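Local structure of D-aminoacyl-tRNA deacylase (1YQE) at residues F30-K33 with F38-Y41; E45-E50 with K67-E72; G95-A100 with A228-K233; E205-L208 with T213-H216; Y221-L226 with S252-I257. The protein probably hydrolyses D-aminoacyl-tRNAs, with zinc as cofactor, to release D-amino acids and free tRNA that can be charged again. All blocks are in the same frame, centred on the assembly; numbering follows the deposited sequence.

Interaction 1 (F30-K33 with F38-Y41)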
# COMPACT_ATOMS: atom_id res chain seq x y z
N PHE A 30 -22.08 12.40 -3.44
CA PHE A 30 -20.97 13.34 -3.33
C PHE A 30 -21.28 14.76 -3.78
O PHE A 30 -22.18 14.99 -4.58
CB PHE A 30 -19.75 12.83 -4.11
CG PHE A 30 -19.04 11.67 -3.45
CD1 PHE A 30 -19.48 10.37 -3.64
CD2 PHE A 30 -17.93 11.90 -2.63
CE1 PHE A 30 -18.82 9.30 -3.02
CE2 PHE A 30 -17.27 10.84 -2.01
CZ PHE A 30 -17.72 9.54 -2.21
N GLU A 31 -20.50 15.70 -3.26
CA GLU A 31 -20.62 17.11 -3.59
C GLU A 31 -19.21 17.61 -3.86
O GLU A 31 -18.36 17.60 -2.97
CB GLU A 31 -21.24 17.88 -2.42
CG GLU A 31 -21.37 19.37 -2.68
CD GLU A 31 -22.05 20.09 -1.54
OE1 GLU A 31 -21.51 20.06 -0.41
OE2 GLU A 31 -23.12 20.70 -1.77
N GLU A 32 -18.95 18.03 -5.09
CA GLU A 32 -17.63 18.51 -5.46
C GLU A 32 -17.36 19.94 -4.99
O GLU A 32 -18.24 20.79 -5.01
CB GLU A 32 -17.42 18.44 -6.97
CG GLU A 32 -16.00 18.78 -7.39
CD GLU A 32 -15.85 18.98 -8.88
OE1 GLU A 32 -16.24 18.08 -9.65
OE2 GLU A 32 -15.34 20.04 -9.27
N LYS A 33 -16.12 20.17 -4.57
CA LYS A 33 -15.68 21.49 -4.12
C LYS A 33 -14.24 21.67 -4.56
O LYS A 33 -13.41 20.78 -4.37
CB LYS A 33 -15.76 21.60 -2.59
CG LYS A 33 -17.16 21.66 -2.03
CD LYS A 33 -17.12 21.94 -0.53
CE LYS A 33 -18.51 22.08 0.06
NZ LYS A 33 -18.46 22.42 1.51
N PHE A 38 -6.71 21.55 -5.28
CA PHE A 38 -7.44 20.30 -5.40
C PHE A 38 -8.92 20.38 -5.75
O PHE A 38 -9.56 21.44 -5.68
CB PHE A 38 -7.34 19.49 -4.10
CG PHE A 38 -5.95 19.42 -3.53
CD1 PHE A 38 -5.53 20.34 -2.57
CD2 PHE A 38 -5.06 18.44 -3.96
CE1 PHE A 38 -4.25 20.27 -2.03
CE2 PHE A 38 -3.77 18.37 -3.43
CZ PHE A 38 -3.37 19.29 -2.46
N LYS A 39 -9.45 19.23 -6.13
CA LYS A 39 -10.86 19.06 -6.46
C LYS A 39 -11.30 18.03 -5.42
O LYS A 39 -10.90 16.87 -5.48
CB LYS A 39 -11.04 18.49 -7.87
CG LYS A 39 -10.54 19.40 -8.98
CD LYS A 39 -10.66 18.75 -10.35
CE LYS A 39 -12.11 18.49 -10.73
NZ LYS A 39 -12.89 19.76 -10.78
N LEU A 40 -12.10 18.46 -4.45
CA LEU A 40 -12.55 17.57 -3.40
C LEU A 40 -13.98 17.11 -3.62
O LEU A 40 -14.83 17.88 -4.06
CB LEU A 40 -12.45 18.26 -2.04
CG LEU A 40 -11.13 18.92 -1.66
CD1 LEU A 40 -11.29 19.59 -0.30
CD2 LEU A 40 -10.01 17.89 -1.62
N TYR A 41 -14.24 15.84 -3.31
CA TYR A 41 -15.58 15.28 -3.44
C TYR A 41 -15.94 14.80 -2.04
O TYR A 41 -15.27 13.92 -1.49
CB TYR A 41 -15.59 14.11 -4.43
CG TYR A 41 -15.11 14.49 -5.81
CD1 TYR A 41 -13.75 14.58 -6.10
CD2 TYR A 41 -16.01 14.78 -6.83
CE1 TYR A 41 -13.30 14.95 -7.36
CE2 TYR A 41 -15.57 15.16 -8.10
CZ TYR A 41 -14.21 15.24 -8.36
OH TYR A 41 -13.76 15.61 -9.61
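E32 and K39 form a salt bridge across the hairpin of strands 31-35 and 38-42, with K39 NZ 2.9 Å from E32 OE2. The ammonium group comes in from above the carboxylate plane, about 52° out of it. K39 gets there by bending at both of its last two torsions (chi3 65°, chi4 61°), which turns its end back toward the neighbouring strand. D34 adds a long, weak ion pair to the same lysine. Beside this bridge, K33 and L40 make an antiparallel hydrogen-bonded pair: K33 N gives to L40 O and L40 N to K33 O, both at 2.7 Å. E32 and Y41 are the adjacent non-hydrogen-bonded pair, and as directly opposed residues they put their side chains on the same face, alongside each other. The glutamate chain is extended, and its CG lies over the Y41 ring, 4.1 Å from the centroid, in a CH-pi contact. On the side of strand 47-51 the Y41 hydroxyl is hydrogen-bonded to E50 OE2. At the start of the hairpin, F30 CD2 packs on Y41 CB at 3.7 Å, and the edge of the F30 ring faces Y41 O. Were Y41 an alanine, E32 CG would be likely to lose its aromatic platform and E50 its phenolic partner. The strand 31-35 lies at the margin of the sheet, where long charged chains suit the solvent side; the exposed E32 keeps one carboxylate oxygen paired with K39, which probably also offsets the nearby D34, while its methylenes shelter on a buried aromatic ring.

Interaction 2 (E45-E50 with K67-E72)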
# COMPACT_ATOMS: atom_id res chain seq x y z
N GLU A 45 -19.79 9.22 3.77
CA GLU A 45 -19.20 7.89 3.78
C GLU A 45 -17.68 8.01 3.79
O GLU A 45 -17.01 7.63 4.75
CB GLU A 45 -19.66 7.11 2.54
CG GLU A 45 -19.38 5.62 2.59
CD GLU A 45 -20.21 4.90 3.64
OE1 GLU A 45 -20.01 3.68 3.81
OE2 GLU A 45 -21.05 5.55 4.29
N PHE A 46 -17.13 8.55 2.70
CA PHE A 46 -15.70 8.74 2.59
C PHE A 46 -15.41 9.95 1.70
O PHE A 46 -16.33 10.53 1.13
CB PHE A 46 -15.03 7.47 2.02
CG PHE A 46 -15.49 7.10 0.65
CD1 PHE A 46 -14.78 7.51 -0.47
CD2 PHE A 46 -16.64 6.33 0.47
CE1 PHE A 46 -15.20 7.15 -1.76
CE2 PHE A 46 -17.07 5.97 -0.81
CZ PHE A 46 -16.35 6.39 -1.93
N TYR A 47 -14.14 10.33 1.60
CA TYR A 47 -13.73 11.48 0.81
C TYR A 47 -12.91 11.07 -0.41
O TYR A 47 -12.33 9.99 -0.44
CB TYR A 47 -12.87 12.42 1.65
CG TYR A 47 -13.58 13.10 2.80
CD1 TYR A 47 -12.87 13.55 3.90
CD2 TYR A 47 -14.95 13.36 2.75
CE1 TYR A 47 -13.50 14.24 4.93
CE2 TYR A 47 -15.59 14.05 3.78
CZ TYR A 47 -14.86 14.49 4.87
OH TYR A 47 -15.47 15.18 5.88
N ILE A 48 -12.86 11.96 -1.40
CA ILE A 48 -12.07 11.74 -2.61
C ILE A 48 -11.39 13.07 -2.93
O ILE A 48 -12.02 14.13 -2.84
CB ILE A 48 -12.92 11.34 -3.83
CG1 ILE A 48 -13.65 10.02 -3.57
CG2 ILE A 48 -12.02 11.21 -5.06
CD1 ILE A 48 -14.57 9.59 -4.71
N ALA A 49 -10.12 13.03 -3.28
CA ALA A 49 -9.40 14.25 -3.61
C ALA A 49 -8.64 14.05 -4.92
O ALA A 49 -7.98 13.03 -5.12
CB ALA A 49 -8.43 14.62 -2.50
N GLU A 50 -8.75 15.04 -5.79
CA GLU A 50 -8.09 15.00 -7.08
C GLU A 50 -7.02 16.08 -7.09
O GLU A 50 -7.26 17.21 -6.65
CB GLU A 50 -9.12 15.25 -8.18
CG GLU A 50 -8.78 14.64 -9.52
CD GLU A 50 -10.00 14.50 -10.42
OE1 GLU A 50 -9.86 13.98 -11.54
OE2 GLU A 50 -11.10 14.91 -10.00
N LYS A 67 -5.65 20.70 5.30
CA LYS A 67 -6.03 22.08 5.57
C LYS A 67 -7.52 22.25 5.30
O LYS A 67 -8.18 23.09 5.91
CB LYS A 67 -5.23 23.02 4.67
CG LYS A 67 -5.64 24.48 4.76
CD LYS A 67 -4.85 25.33 3.77
CE LYS A 67 -5.41 26.74 3.66
NZ LYS A 67 -4.67 27.54 2.62
N TYR A 68 -8.05 21.44 4.39
CA TYR A 68 -9.45 21.54 4.02
C TYR A 68 -10.38 20.46 4.58
O TYR A 68 -11.59 20.67 4.66
CB TYR A 68 -9.56 21.56 2.49
CG TYR A 68 -8.55 22.48 1.84
CD1 TYR A 68 -7.41 21.97 1.22
CD2 TYR A 68 -8.74 23.86 1.84
CE1 TYR A 68 -6.48 22.81 0.61
CE2 TYR A 68 -7.81 24.71 1.25
CZ TYR A 68 -6.69 24.18 0.63
OH TYR A 68 -5.78 25.02 0.02
N ILE A 69 -9.81 19.31 4.94
CA ILE A 69 -10.61 18.22 5.50
C ILE A 69 -9.83 17.34 6.46
O ILE A 69 -8.60 17.27 6.40
CB ILE A 69 -11.17 17.29 4.40
CG1 ILE A 69 -10.07 16.94 3.39
CG2 ILE A 69 -12.37 17.93 3.73
CD1 ILE A 69 -10.44 15.82 2.43
N ASP A 70 -10.56 16.67 7.35
CA ASP A 70 -9.96 15.76 8.32
C ASP A 70 -10.12 14.34 7.81
O ASP A 70 -11.20 13.94 7.37
CB ASP A 70 -10.68 15.86 9.67
CG ASP A 70 -10.28 17.08 10.45
OD1 ASP A 70 -9.60 17.98 9.90
OD2 ASP A 70 -10.66 17.14 11.64
N PHE A 71 -9.03 13.58 7.86
CA PHE A 71 -9.05 12.19 7.41
C PHE A 71 -7.99 11.41 8.17
O PHE A 71 -6.92 11.93 8.47
CB PHE A 71 -8.85 12.12 5.89
CG PHE A 71 -7.65 12.89 5.40
CD1 PHE A 71 -6.40 12.29 5.31
CD2 PHE A 71 -7.78 14.23 5.04
CE1 PHE A 71 -5.29 13.00 4.86
CE2 PHE A 71 -6.68 14.96 4.58
CZ PHE A 71 -5.43 14.33 4.50
N GLU A 72 -8.29 10.15 8.49
CA GLU A 72 -7.38 9.30 9.25
C GLU A 72 -6.37 8.55 8.40
O GLU A 72 -5.37 8.05 8.91
CB GLU A 72 -8.17 8.31 10.10
CG GLU A 72 -9.22 7.53 9.32
CD GLU A 72 -9.99 6.56 10.19
OE1 GLU A 72 -10.02 6.74 11.43
OE2 GLU A 72 -10.57 5.60 9.63
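Y47, on strand 47-51, faces the irregular chain 67-72 at some distance: the nearest CA atoms, those of Y47 and F71, are 8.1 Å apart, so side chains must bridge the space. Y47 and I69 do so by sliding past each other in opposite directions. The delta methyl of I69 makes the nearest approach, with I69 CD1 3.6 Å from Y47 CD1, and it meets the ring obliquely. Further along the ring, I69 CB lies 3.9 Å from Y47 CE1. The isoleucine holds CG1 between its backbone N and carbonyl carbon (chi1 46°), a crowded placing that directs CD1 at the tyrosine. An aromatic residue is apt at Y47 because its flat ring can meet both a methyl and a carbonyl. The connection runs from helix 61-65 to strand 73-81 of the large mixed sheet, and here it passes beside strand 47-51, which lies between strands 38-42 and 6-11 in that sheet. D70 contributes its backbone: D70 O sits at the edge of the Y47 ring, near its plane, 3.4 Å from CE1. A ring edge carries slightly positive hydrogens, which suits a carbonyl oxygen there, while the carboxylate of D70 leads away from the contact. Y47 also packs on L7 and L42.

Interaction 3 (G95-A100 with A228-K233)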
# COMPACT_ATOMS: atom_id res chain seq x y z
N GLY A 95 8.04 4.65 -0.30
CA GLY A 95 9.20 4.82 0.56
C GLY A 95 10.46 4.40 -0.18
O GLY A 95 10.40 3.59 -1.10
N ASN A 96 11.60 4.96 0.22
CA ASN A 96 12.87 4.64 -0.44
C ASN A 96 13.92 4.13 0.52
O ASN A 96 13.94 4.50 1.70
CB ASN A 96 13.47 5.89 -1.10
CG ASN A 96 12.58 6.49 -2.15
OD1 ASN A 96 12.22 5.82 -3.11
ND2 ASN A 96 12.23 7.76 -1.97
N VAL A 97 14.79 3.26 0.02
CA VAL A 97 15.89 2.79 0.84
C VAL A 97 17.10 3.59 0.35
O VAL A 97 17.19 4.79 0.60
CB VAL A 97 16.15 1.27 0.68
CG1 VAL A 97 17.30 0.85 1.60
CG2 VAL A 97 14.90 0.48 1.04
N GLY A 98 18.02 2.93 -0.37
CA GLY A 98 19.21 3.61 -0.84
C GLY A 98 19.13 4.58 -2.01
O GLY A 98 20.04 5.39 -2.20
N THR A 99 18.07 4.52 -2.80
CA THR A 99 17.94 5.43 -3.94
C THR A 99 16.53 6.00 -4.07
O THR A 99 15.55 5.32 -3.78
CB THR A 99 18.29 4.72 -5.28
OG1 THR A 99 17.25 3.80 -5.64
CG2 THR A 99 19.60 3.96 -5.16
N ALA A 100 16.45 7.25 -4.52
CA ALA A 100 15.16 7.91 -4.71
C ALA A 100 15.05 8.41 -6.15
O ALA A 100 14.96 9.61 -6.40
CB ALA A 100 15.02 9.08 -3.73
N ALA A 228 20.29 -1.80 10.55
CA ALA A 228 19.44 -2.23 11.64
C ALA A 228 18.54 -1.08 12.07
O ALA A 228 17.36 -1.29 12.37
CB ALA A 228 20.28 -2.71 12.81
N GLU A 229 19.08 0.14 12.08
CA GLU A 229 18.29 1.30 12.50
C GLU A 229 17.18 1.64 11.51
O GLU A 229 16.09 2.08 11.91
CB GLU A 229 19.20 2.52 12.72
CG GLU A 229 18.45 3.76 13.20
CD GLU A 229 17.50 3.47 14.36
OE1 GLU A 229 17.94 2.93 15.39
OE2 GLU A 229 16.29 3.79 14.23
N PHE A 230 17.44 1.46 10.22
CA PHE A 230 16.42 1.74 9.22
C PHE A 230 15.28 0.74 9.42
O PHE A 230 14.11 1.11 9.33
CB PHE A 230 16.99 1.59 7.81
CG PHE A 230 16.05 2.06 6.73
CD1 PHE A 230 15.79 3.41 6.57
CD2 PHE A 230 15.42 1.15 5.89
CE1 PHE A 230 14.91 3.86 5.58
CE2 PHE A 230 14.53 1.58 4.91
CZ PHE A 230 14.28 2.94 4.75
N LEU A 231 15.61 -0.52 9.67
CA LEU A 231 14.58 -1.53 9.88
C LEU A 231 13.76 -1.22 11.13
O LEU A 231 12.55 -1.46 11.15
CB LEU A 231 15.20 -2.93 10.00
CG LEU A 231 15.68 -3.54 8.68
CD1 LEU A 231 16.23 -4.94 8.93
CD2 LEU A 231 14.53 -3.59 7.68
N VAL A 232 14.40 -0.68 12.16
CA VAL A 232 13.68 -0.32 13.38
C VAL A 232 12.68 0.79 13.07
O VAL A 232 11.55 0.79 13.57
CB VAL A 232 14.64 0.16 14.49
CG1 VAL A 232 13.86 0.86 15.60
CG2 VAL A 232 15.41 -1.03 15.05
N LYS A 233 13.09 1.74 12.23
CA LYS A 233 12.22 2.84 11.83
C LYS A 233 11.01 2.30 11.07
O LYS A 233 9.89 2.78 11.25
CB LYS A 233 12.97 3.82 10.92
CG LYS A 233 12.03 4.83 10.26
CD LYS A 233 12.61 5.45 8.98
CE LYS A 233 13.73 6.43 9.27
NZ LYS A 233 14.13 7.18 8.04
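F230 reaches from helix 228-238 to the loop at 95-100, and the far end of its ring makes the contact. F230 CZ lies 3.4 Å from N96 O, and F230 CE2 lies 4.0 Å from V97 CG2. Both partners approach the ring obliquely. V97 and F230 cross at a slant, so one methyl and one corner of the ring meet. The phenylalanine sets CG anti to its backbone N (chi1 -171°), which sends the ring out from the helix toward the loop. Having no polar atom of its own, this side chain can span the 8.5 Å between the CA atoms of V97 and F230 in a buried place. V97 is likewise apt: its short branched side chain puts CG2 against the ring and also packs on Y107, T222, H225 and F218.

A second shell positions these groups. The side chain of N96 leads away from F230, and its ND2 gives hydrogen bonds to the backbone oxygens of G103 and K105, tying the loop to the chain that follows it. Backbone hydrogen bonds between N96 and S108 and between V97 and Y107 hold the same part of the loop. G95 pairs with H143, which lines the pyrophosphate pocket; the N96 side chain is about 10 Å from that ligand. On the other side, F230 N is bonded to T227 OG1 and the ring also touches L109. The arrangement is a helix-to-loop packing, in which F230, set against V97 and the backbone of N96, joins helix 228-238 to the long connection between strand 88-92 and helix 114-125.

Interaction 4 (E205-L208 with T213-H216)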
# COMPACT_ATOMS: atom_id res chain seq x y z
N GLU A 205 1.33 -14.32 -0.77
CA GLU A 205 0.61 -15.51 -0.32
C GLU A 205 0.16 -15.30 1.13
O GLU A 205 -0.94 -15.69 1.52
CB GLU A 205 1.52 -16.74 -0.41
CG GLU A 205 2.16 -16.92 -1.78
CD GLU A 205 3.20 -18.02 -1.81
OE1 GLU A 205 3.96 -18.15 -0.83
OE2 GLU A 205 3.27 -18.74 -2.83
N ILE A 206 1.01 -14.66 1.93
CA ILE A 206 0.68 -14.39 3.32
C ILE A 206 -0.50 -13.42 3.40
O ILE A 206 -1.39 -13.58 4.24
CB ILE A 206 1.92 -13.84 4.09
CG1 ILE A 206 2.92 -14.98 4.32
CG2 ILE A 206 1.49 -13.21 5.43
CD1 ILE A 206 4.27 -14.55 4.88
N MET A 207 -0.53 -12.42 2.52
CA MET A 207 -1.62 -11.44 2.50
C MET A 207 -2.95 -12.08 2.11
O MET A 207 -4.01 -11.72 2.64
CB MET A 207 -1.31 -10.32 1.50
CG MET A 207 -0.28 -9.32 1.97
SD MET A 207 -0.90 -8.38 3.40
CE MET A 207 -1.86 -7.12 2.59
N LEU A 208 -2.90 -13.04 1.20
CA LEU A 208 -4.12 -13.71 0.73
C LEU A 208 -4.65 -14.87 1.58
O LEU A 208 -5.85 -15.17 1.52
CB LEU A 208 -3.90 -14.21 -0.70
CG LEU A 208 -3.76 -13.18 -1.83
CD1 LEU A 208 -3.18 -13.85 -3.07
CD2 LEU A 208 -5.11 -12.58 -2.13
N THR A 213 -0.63 -9.14 7.97
CA THR A 213 -0.64 -8.08 6.99
C THR A 213 0.75 -7.47 7.09
O THR A 213 1.51 -7.81 7.99
CB THR A 213 -1.70 -7.00 7.27
OG1 THR A 213 -1.71 -6.06 6.20
CG2 THR A 213 -1.40 -6.26 8.59
N PHE A 214 1.07 -6.58 6.16
CA PHE A 214 2.38 -5.94 6.14
C PHE A 214 2.27 -4.43 6.12
O PHE A 214 1.26 -3.88 5.71
CB PHE A 214 3.16 -6.37 4.89
CG PHE A 214 3.56 -7.82 4.89
CD1 PHE A 214 4.76 -8.22 5.45
CD2 PHE A 214 2.72 -8.79 4.35
CE1 PHE A 214 5.13 -9.57 5.49
CE2 PHE A 214 3.06 -10.13 4.38
CZ PHE A 214 4.27 -10.53 4.95
N GLY A 215 3.33 -3.79 6.59
CA GLY A 215 3.41 -2.35 6.55
C GLY A 215 4.37 -2.14 5.39
O GLY A 215 3.95 -1.90 4.26
N HIS A 216 5.66 -2.25 5.67
CA HIS A 216 6.67 -2.09 4.63
C HIS A 216 7.25 -3.46 4.28
O HIS A 216 7.14 -4.41 5.06
CB HIS A 216 7.76 -1.13 5.09
CG HIS A 216 7.37 0.31 4.95
ND1 HIS A 216 7.26 0.92 3.72
CD2 HIS A 216 7.01 1.24 5.87
CE1 HIS A 216 6.84 2.17 3.89
NE2 HIS A 216 6.68 2.38 5.18
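The beta-alpha-beta unit of strand 189-194, helix 201-209 and strand 212-218 is closed here by I206 and M207 of the helix packing on T213 and F214 of the following strand. I206 and F214 cross at about a right angle: I206 CG2 lies 3.6 Å from F214 CE2, meeting the ring obliquely, while I206 CB sits at the ring's edge in its plane. M207 comes to the edge as well. Its sulfur stands 5.1 Å from the F214 centroid and 81° off the ring normal, a Met-aromatic contact. Bends at chi2 (-66°) and chi3 (-83°) curl the methionine toward the strand, a shape that its unbranched, flexible chain readily takes. A buried helix-strand seam suits such apolar chains, and M207 also packs on V121 and M138. With a serine in place of F214, I206 CG2 and the M207 sulfur are likely to face a gap between helix and strand. T213, by contrast, has a polar end, which its hydroxyl satisfies by bonding to P114 O outside the seam. The backbone N of F214 is buried with no partner in the model. The sulfur also rests on the strand's backbone, with M207 SD 3.6 Å from T213 CA.

Interaction 5 (Y221-L226 with S252-I257)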
# COMPACT_ATOMS: atom_id res chain seq x y z
N TYR A 221 17.01 -6.56 -3.52
CA TYR A 221 17.91 -5.55 -4.10
C TYR A 221 18.24 -4.42 -3.12
O TYR A 221 19.11 -3.59 -3.39
CB TYR A 221 17.36 -5.00 -5.43
CG TYR A 221 16.10 -4.16 -5.35
CD1 TYR A 221 16.12 -2.88 -4.81
CD2 TYR A 221 14.88 -4.65 -5.84
CE1 TYR A 221 14.97 -2.09 -4.75
CE2 TYR A 221 13.72 -3.87 -5.79
CZ TYR A 221 13.77 -2.59 -5.24
OH TYR A 221 12.64 -1.81 -5.17
N THR A 222 17.56 -4.39 -1.98
CA THR A 222 17.80 -3.36 -0.97
C THR A 222 18.72 -3.83 0.16
O THR A 222 19.17 -3.01 0.97
CB THR A 222 16.48 -2.89 -0.32
OG1 THR A 222 16.00 -3.92 0.56
CG2 THR A 222 15.43 -2.61 -1.37
N PHE A 223 19.00 -5.13 0.22
CA PHE A 223 19.83 -5.70 1.30
C PHE A 223 21.09 -4.93 1.69
O PHE A 223 21.31 -4.66 2.87
CB PHE A 223 20.24 -7.15 0.98
CG PHE A 223 19.11 -8.15 1.06
CD1 PHE A 223 17.85 -7.79 1.54
CD2 PHE A 223 19.32 -9.47 0.65
CE1 PHE A 223 16.82 -8.72 1.62
CE2 PHE A 223 18.29 -10.41 0.73
CZ PHE A 223 17.04 -10.04 1.21
N GLU A 224 21.92 -4.60 0.70
CA GLU A 224 23.18 -3.90 0.95
C GLU A 224 23.03 -2.49 1.52
O GLU A 224 23.97 -1.96 2.11
CB GLU A 224 24.00 -3.81 -0.34
CG GLU A 224 24.42 -5.14 -0.94
CD GLU A 224 23.25 -5.97 -1.45
OE1 GLU A 224 22.26 -5.37 -1.93
OE2 GLU A 224 23.34 -7.22 -1.39
N HIS A 225 21.87 -1.89 1.34
CA HIS A 225 21.63 -0.54 1.83
C HIS A 225 20.81 -0.47 3.10
O HIS A 225 20.64 0.61 3.67
CB HIS A 225 20.96 0.29 0.73
CG HIS A 225 21.86 0.60 -0.42
ND1 HIS A 225 22.92 1.48 -0.33
CD2 HIS A 225 21.87 0.15 -1.70
CE1 HIS A 225 23.54 1.55 -1.49
NE2 HIS A 225 22.92 0.75 -2.34
N LEU A 226 20.31 -1.61 3.55
CA LEU A 226 19.52 -1.65 4.78
C LEU A 226 20.43 -1.62 5.99
O LEU A 226 21.54 -2.14 5.94
CB LEU A 226 18.69 -2.94 4.85
CG LEU A 226 17.57 -3.22 3.85
CD1 LEU A 226 17.05 -4.63 4.11
CD2 LEU A 226 16.44 -2.19 4.01
N SER A 252 22.84 -14.52 5.29
CA SER A 252 23.26 -14.36 6.68
C SER A 252 23.58 -12.92 7.05
O SER A 252 23.42 -12.52 8.20
CB SER A 252 24.46 -15.27 6.97
OG SER A 252 25.36 -15.28 5.88
N ALA A 253 24.02 -12.14 6.07
CA ALA A 253 24.36 -10.74 6.33
C ALA A 253 23.11 -9.94 6.70
O ALA A 253 23.10 -9.21 7.70
CB ALA A 253 25.03 -10.12 5.11
N VAL A 254 22.06 -10.07 5.89
CA VAL A 254 20.83 -9.34 6.16
C VAL A 254 20.11 -9.92 7.38
O VAL A 254 19.43 -9.18 8.10
CB VAL A 254 19.90 -9.34 4.91
CG1 VAL A 254 19.38 -10.73 4.62
CG2 VAL A 254 18.75 -8.35 5.12
N LYS A 255 20.25 -11.22 7.62
CA LYS A 255 19.60 -11.83 8.78
C LYS A 255 20.18 -11.24 10.06
O LYS A 255 19.49 -11.14 11.08
CB LYS A 255 19.77 -13.35 8.78
CG LYS A 255 19.05 -14.05 7.64
CD LYS A 255 18.77 -15.52 7.94
CE LYS A 255 20.05 -16.32 8.16
NZ LYS A 255 19.76 -17.74 8.48
N LYS A 256 21.44 -10.83 10.01
CA LYS A 256 22.09 -10.24 11.16
C LYS A 256 21.44 -8.90 11.53
O LYS A 256 21.11 -8.66 12.69
CB LYS A 256 23.58 -10.03 10.89
CG LYS A 256 24.33 -9.43 12.07
CD LYS A 256 25.79 -9.19 11.73
CE LYS A 256 26.54 -8.52 12.87
NZ LYS A 256 27.96 -8.24 12.52
N ILE A 257 21.24 -8.04 10.54
CA ILE A 257 20.64 -6.74 10.81
C ILE A 257 19.17 -6.91 11.15
O ILE A 257 18.61 -6.12 11.90
CB ILE A 257 20.81 -5.77 9.63
CG1 ILE A 257 20.00 -6.24 8.43
CG2 ILE A 257 22.28 -5.65 9.26
CD1 ILE A 257 20.08 -5.30 7.25
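V254, on helix 252-265, meets the loop 221-226 through both of its methyls, beginning at CB, which stands 4.1 Å from F223 CG. From there the side chain forks. CG1 takes the position between the backbone N and the carbonyl carbon (chi1 67°), which sets it over the middle of the F223 ring: it is 4.1 Å from the centroid and 10° off the normal, a well-centred CH-pi contact. CG2 leans over the near rim of the same face, 3.7 Å from F223 CD1, and turns its other side to L226 CD1 at 4.2 Å. A beta-branched residue suits this place because two methyls leave one carbon, so a single side chain can lie over one face of the ring and still reach the leucine. F223 in turn offers a flat apolar surface to receive them.

One turn further along the helix, I257 extends the contact. Its terminal methyl, I257 CD1, lies 3.6 Å from L226 CB and also comes near the carbonyl oxygen of L226. The side-chain contacts are thus all apolar, with F223 and V254 at one end and L226 and I257 at the other, and the charged lysines K255 and K256 of the same helix stay out of them.

At the helix start, the side chain of N251 accepts a hydrogen bond from V254 N through its OD1, and F223 packs on N251 too. F223 and V254 both rest on V194 of strand 189-194. The loop 221-226 leads from strand 212-218 into helix 228-238, and this contact fastens it against helix 252-265, close to the parallel four-stranded sheet.

In the fold
Interaction 1 and one side of interaction 2 belong to the large mixed sheet, touching where strands 38-42 and 47-51 lie side by side. Interactions 4 and 5 lie by the parallel sheet, while interaction 3 joins a loop after a strand of the mixed sheet to helix 228-238. Interaction 1, at its sheet's margin, is alone in having backbone bonds and a salt bridge between its segments; interaction 2 mixes a ring, a methyl and a carbonyl and is likewise only partly buried. The other three are buried and depend on phenylalanine rings: met obliquely in interaction 3, by sulfur at the edge in interaction 4, over a face in interaction 5. Interactions 3 and 5 touch through V97 and through A228 against I257.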